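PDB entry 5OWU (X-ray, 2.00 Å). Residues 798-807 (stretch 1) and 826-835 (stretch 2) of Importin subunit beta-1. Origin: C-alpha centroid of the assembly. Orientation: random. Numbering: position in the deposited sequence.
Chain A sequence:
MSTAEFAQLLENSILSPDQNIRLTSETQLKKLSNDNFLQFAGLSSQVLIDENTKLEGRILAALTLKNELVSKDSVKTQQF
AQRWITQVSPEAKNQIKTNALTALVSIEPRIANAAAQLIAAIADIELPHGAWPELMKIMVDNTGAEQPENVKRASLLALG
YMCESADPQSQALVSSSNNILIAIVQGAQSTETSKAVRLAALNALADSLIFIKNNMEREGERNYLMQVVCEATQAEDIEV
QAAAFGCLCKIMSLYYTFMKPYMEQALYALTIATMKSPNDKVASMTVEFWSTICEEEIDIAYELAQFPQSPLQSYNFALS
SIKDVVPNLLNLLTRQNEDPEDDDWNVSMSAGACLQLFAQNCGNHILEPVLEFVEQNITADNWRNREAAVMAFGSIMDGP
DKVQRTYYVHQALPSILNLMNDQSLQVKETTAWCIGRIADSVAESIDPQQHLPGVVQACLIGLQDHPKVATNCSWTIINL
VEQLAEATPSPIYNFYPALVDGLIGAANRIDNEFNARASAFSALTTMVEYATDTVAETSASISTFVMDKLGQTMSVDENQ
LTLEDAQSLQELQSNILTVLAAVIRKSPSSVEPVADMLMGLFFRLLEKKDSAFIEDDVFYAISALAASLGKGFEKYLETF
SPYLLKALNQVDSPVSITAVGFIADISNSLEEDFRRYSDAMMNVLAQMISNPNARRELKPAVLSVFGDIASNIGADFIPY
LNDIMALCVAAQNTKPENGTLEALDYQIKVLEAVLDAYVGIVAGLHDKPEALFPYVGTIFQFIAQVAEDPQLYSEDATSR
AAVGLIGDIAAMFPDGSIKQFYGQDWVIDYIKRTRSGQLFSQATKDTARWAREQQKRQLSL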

# COMPACT_ATOMS: atom_id res chain seq x y z
N THR A 798 2.11 17.59 8.81
CA THR A 798 1.30 18.29 7.81
C THR A 798 0.45 19.38 8.46
O THR A 798 0.43 20.53 8.00
N SER A 799 -0.25 19.04 9.55
CA SER A 799 -1.07 20.03 10.22
C SER A 799 -0.22 21.14 10.83
O SER A 799 -0.62 22.31 10.83
N ARG A 800 0.94 20.78 11.38
CA ARG A 800 1.82 21.81 11.93
C ARG A 800 2.24 22.80 10.85
O ARG A 800 2.20 24.02 11.07
N ALA A 801 2.61 22.29 9.68
CA ALA A 801 3.02 23.20 8.61
C ALA A 801 1.85 24.05 8.11
O ALA A 801 2.00 25.25 7.89
N ALA A 802 0.67 23.45 7.95
CA ALA A 802 -0.47 24.18 7.40
C ALA A 802 -0.96 25.27 8.35
O ALA A 802 -1.18 26.43 7.95
N VAL A 803 -1.16 24.92 9.62
CA VAL A 803 -1.59 25.94 10.58
C VAL A 803 -0.49 26.98 10.75
O VAL A 803 -0.76 28.19 10.93
N GLY A 804 0.78 26.56 10.64
CA GLY A 804 1.87 27.51 10.60
C GLY A 804 1.74 28.51 9.46
O GLY A 804 1.98 29.71 9.64
N LEU A 805 1.37 28.03 8.27
CA LEU A 805 1.12 28.93 7.15
C LEU A 805 0.03 29.93 7.49
O LEU A 805 0.15 31.13 7.17
N ILE A 806 -1.05 29.47 8.13
CA ILE A 806 -2.12 30.40 8.51
C ILE A 806 -1.54 31.54 9.34
O ILE A 806 -1.78 32.73 9.07
N GLY A 807 -0.72 31.19 10.33
CA GLY A 807 -0.17 32.21 11.22
C GLY A 807 0.82 33.14 10.53
O GLY A 807 0.71 34.36 10.64
N TRP A 826 -14.28 27.27 8.69
CA TRP A 826 -13.37 26.14 8.53
C TRP A 826 -11.97 26.47 9.02
O TRP A 826 -11.28 25.60 9.56
N VAL A 827 -11.54 27.73 8.87
CA VAL A 827 -10.23 28.12 9.39
C VAL A 827 -10.21 28.05 10.92
O VAL A 827 -9.34 27.41 11.52
N ILE A 828 -11.18 28.70 11.56
CA ILE A 828 -11.26 28.68 13.02
C ILE A 828 -11.32 27.25 13.53
O ILE A 828 -10.56 26.84 14.42
N ASP A 829 -12.24 26.46 12.98
CA ASP A 829 -12.40 25.07 13.41
C ASP A 829 -11.11 24.28 13.22
O ASP A 829 -10.75 23.46 14.07
N TYR A 830 -10.41 24.50 12.10
CA TYR A 830 -9.16 23.77 11.86
C TYR A 830 -8.10 24.15 12.88
O TYR A 830 -7.42 23.28 13.44
N ILE A 831 -7.94 25.45 13.14
CA ILE A 831 -7.02 25.90 14.17
C ILE A 831 -7.34 25.22 15.50
O ILE A 831 -6.44 24.78 16.22
N LYS A 832 -8.63 25.12 15.83
CA LYS A 832 -9.00 24.57 17.13
C LYS A 832 -8.77 23.07 17.20
O LYS A 832 -8.28 22.56 18.22
N ARG A 833 -9.08 22.34 16.13
CA ARG A 833 -8.79 20.91 16.10
C ARG A 833 -7.30 20.65 16.22
O ARG A 833 -6.87 19.71 16.90
N THR A 834 -6.48 21.47 15.55
CA THR A 834 -5.04 21.29 15.61
C THR A 834 -4.50 21.66 16.98
O THR A 834 -3.54 21.05 17.47
N ARG A 835 -5.10 22.67 17.62
CA ARG A 835 -4.65 23.12 18.93
C ARG A 835 -5.07 22.16 20.04
O ARG A 835 -4.39 22.08 21.07

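Both stretches are helical throughout, and they belong to helices that extend beyond the residues given here. Their axes approach to 10.6 Å, and their N-to-C directions differ by 133°, so the two helices run in broadly opposing senses. Ser-799 therefore lies near Thr-834, Val-803 near Ile-831, and Ile-806 near Val-827.

Thr-798 opens stretch 1 with its side chain (chi1 m) directed sideways, and it makes no contact with stretch 2. Ser-799 is the first residue to point toward the partner helix. Its chi1 of -91° lies between wells. Its OG accepts a hydrogen bond from Tyr-830 OH at 2.8 Å, the single hydrogen bond across the pair. Ser-799 OG is also hydrogen-bonded elsewhere in the structure. Thr-834 OG1 lies 4.1 Å from Ser-799 OG, too far for a bond. That hydroxyl is used within its own helix instead, donating from Thr-834 OG1 to Tyr-830 O at 3.0 Å, with chi1 m.

Arg-800 and Ala-801 point away. Arg-800 is extended at first, with chi1 and chi2 both t, and its NH1 bonds to a residue adjoining one of the stretches.

Ala-802 turns back toward stretch 2. Its small CB meets the edge of the Tyr-830 ring, 3.7 Å from Tyr-830 OH and 4.2 Å from Tyr-830 CE2. Tyr-830 (chi1 t, chi2 56°) is the knob of this contact. Its side chain fills a hole formed by Ser-799, Ala-802, Val-803 and Ile-806. The ring thus packs against carbon while its hydroxyl reaches the serine.

Val-803 (chi1 p) follows, also pointing toward the partner. Its two methyls meet different residues: CG1 is 4.0 Å from Thr-834 CG2, and CG2 is 4.1 Å from Ile-831 CG1. Val-803 CB lies 4.4 Å from Tyr-830 CE2.

Gly-804 and Leu-805 (chi1 m, chi2 t) take no part in the contact.

Ile-806 (chi1 m, chi2 t) closes the inward-facing series. Its CD1 reaches the edge of the tyrosine ring, 4.0 Å from Tyr-830 CD2. Its CG2 packs 4.2 Å from Ile-831 CD1 and 4.3 Å from Val-827 CG1. Val-827 (chi1 t) and Ile-831 (chi1 m, chi2 t) both start sideways, but the end of Ile-831 comes nearer to stretch 1. Gly-807 adds no side chain.

The contact buries 371 Å² in total. It is mainly apolar, with the tyrosine-serine bond as its polar link.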

# COMPACT_ATOMS: atom_id res chain seq x y z
CB THR A 798 0.42 17.29 7.06
OG1 THR A 798 1.24 16.29 6.45
CG2 THR A 798 -0.43 17.99 5.99
CB SER A 799 -1.95 19.37 11.28
OG SER A 799 -3.19 18.99 10.72
CB ARG A 800 3.06 21.18 12.58
CG ARG A 800 3.98 22.22 13.21
CD ARG A 800 5.04 21.60 14.11
NE ARG A 800 5.93 20.68 13.40
CZ ARG A 800 6.01 19.37 13.60
NH1 ARG A 800 5.26 18.77 14.52
NH2 ARG A 800 6.86 18.65 12.89
CB ALA A 801 3.64 22.41 7.47
CB ALA A 802 -1.60 23.22 7.07
CB VAL A 803 -2.01 25.25 11.90
CG1 VAL A 803 -0.80 24.84 12.72
CG2 VAL A 803 -2.93 26.14 12.70
CB LEU A 805 0.71 28.14 5.90
CG LEU A 805 1.81 27.51 5.06
CD1 LEU A 805 1.18 26.59 4.03
CD2 LEU A 805 2.67 28.58 4.39
CB ILE A 806 -3.24 29.66 9.25
CG1 ILE A 806 -3.85 28.58 8.35
CG2 ILE A 806 -4.32 30.64 9.70
CD1 ILE A 806 -4.91 27.71 9.04
CB TRP A 826 -13.37 25.65 7.08
CG TRP A 826 -12.62 26.50 6.10
CD1 TRP A 826 -13.14 27.44 5.26
CD2 TRP A 826 -11.20 26.48 5.85
NE1 TRP A 826 -12.14 28.01 4.50
CE2 TRP A 826 -10.95 27.44 4.84
CE3 TRP A 826 -10.13 25.75 6.37
CZ2 TRP A 826 -9.66 27.69 4.36
CZ3 TRP A 826 -8.85 26.00 5.89
CH2 TRP A 826 -8.63 26.96 4.89
CB VAL A 827 -9.85 29.53 8.89
CG1 VAL A 827 -8.52 30.00 9.49
CG2 VAL A 827 -9.78 29.55 7.38
CB ILE A 828 -12.48 29.51 13.49
CG1 ILE A 828 -12.28 30.99 13.14
CG2 ILE A 828 -12.71 29.33 14.99
CD1 ILE A 828 -13.59 31.76 12.93
CB ASP A 829 -13.55 24.41 12.64
CG ASP A 829 -14.89 25.04 12.95
OD1 ASP A 829 -14.99 25.77 13.96
OD2 ASP A 829 -15.86 24.80 12.19
CB TYR A 830 -8.67 24.04 10.44
CG TYR A 830 -7.39 23.31 10.11
CD1 TYR A 830 -7.30 21.93 10.24
CD2 TYR A 830 -6.27 24.00 9.66
CE1 TYR A 830 -6.14 21.26 9.93
CE2 TYR A 830 -5.10 23.34 9.35
CZ TYR A 830 -5.04 21.97 9.49
OH TYR A 830 -3.89 21.29 9.19
CB ILE A 831 -7.07 27.44 14.30
CG1 ILE A 831 -6.53 28.08 13.01
CG2 ILE A 831 -6.26 27.91 15.51
CD1 ILE A 831 -6.67 29.60 12.96
CB LYS A 832 -10.46 24.92 17.43
CG LYS A 832 -10.62 26.36 17.90
CD LYS A 832 -11.82 27.08 17.29
CE LYS A 832 -13.07 26.96 18.16
NZ LYS A 832 -14.13 27.91 17.73
CB ARG A 833 -9.33 20.27 14.81
CG ARG A 833 -10.83 20.38 14.62
CD ARG A 833 -11.36 19.29 13.70
NE ARG A 833 -10.50 19.06 12.54
CZ ARG A 833 -10.62 19.67 11.36
NH1 ARG A 833 -11.57 20.58 11.17
NH2 ARG A 833 -9.79 19.38 10.38
CB THR A 834 -4.35 22.11 14.52
OG1 THR A 834 -4.87 21.74 13.24
CG2 THR A 834 -2.85 21.88 14.54
CB ARG A 835 -5.20 24.52 19.20
CG ARG A 835 -4.99 25.07 20.60
CD ARG A 835 -3.52 25.20 20.95
NE ARG A 835 -3.34 25.76 22.29
CZ ARG A 835 -2.19 25.79 22.95
NH1 ARG A 835 -1.09 25.28 22.40
NH2 ARG A 835 -2.14 26.32 24.16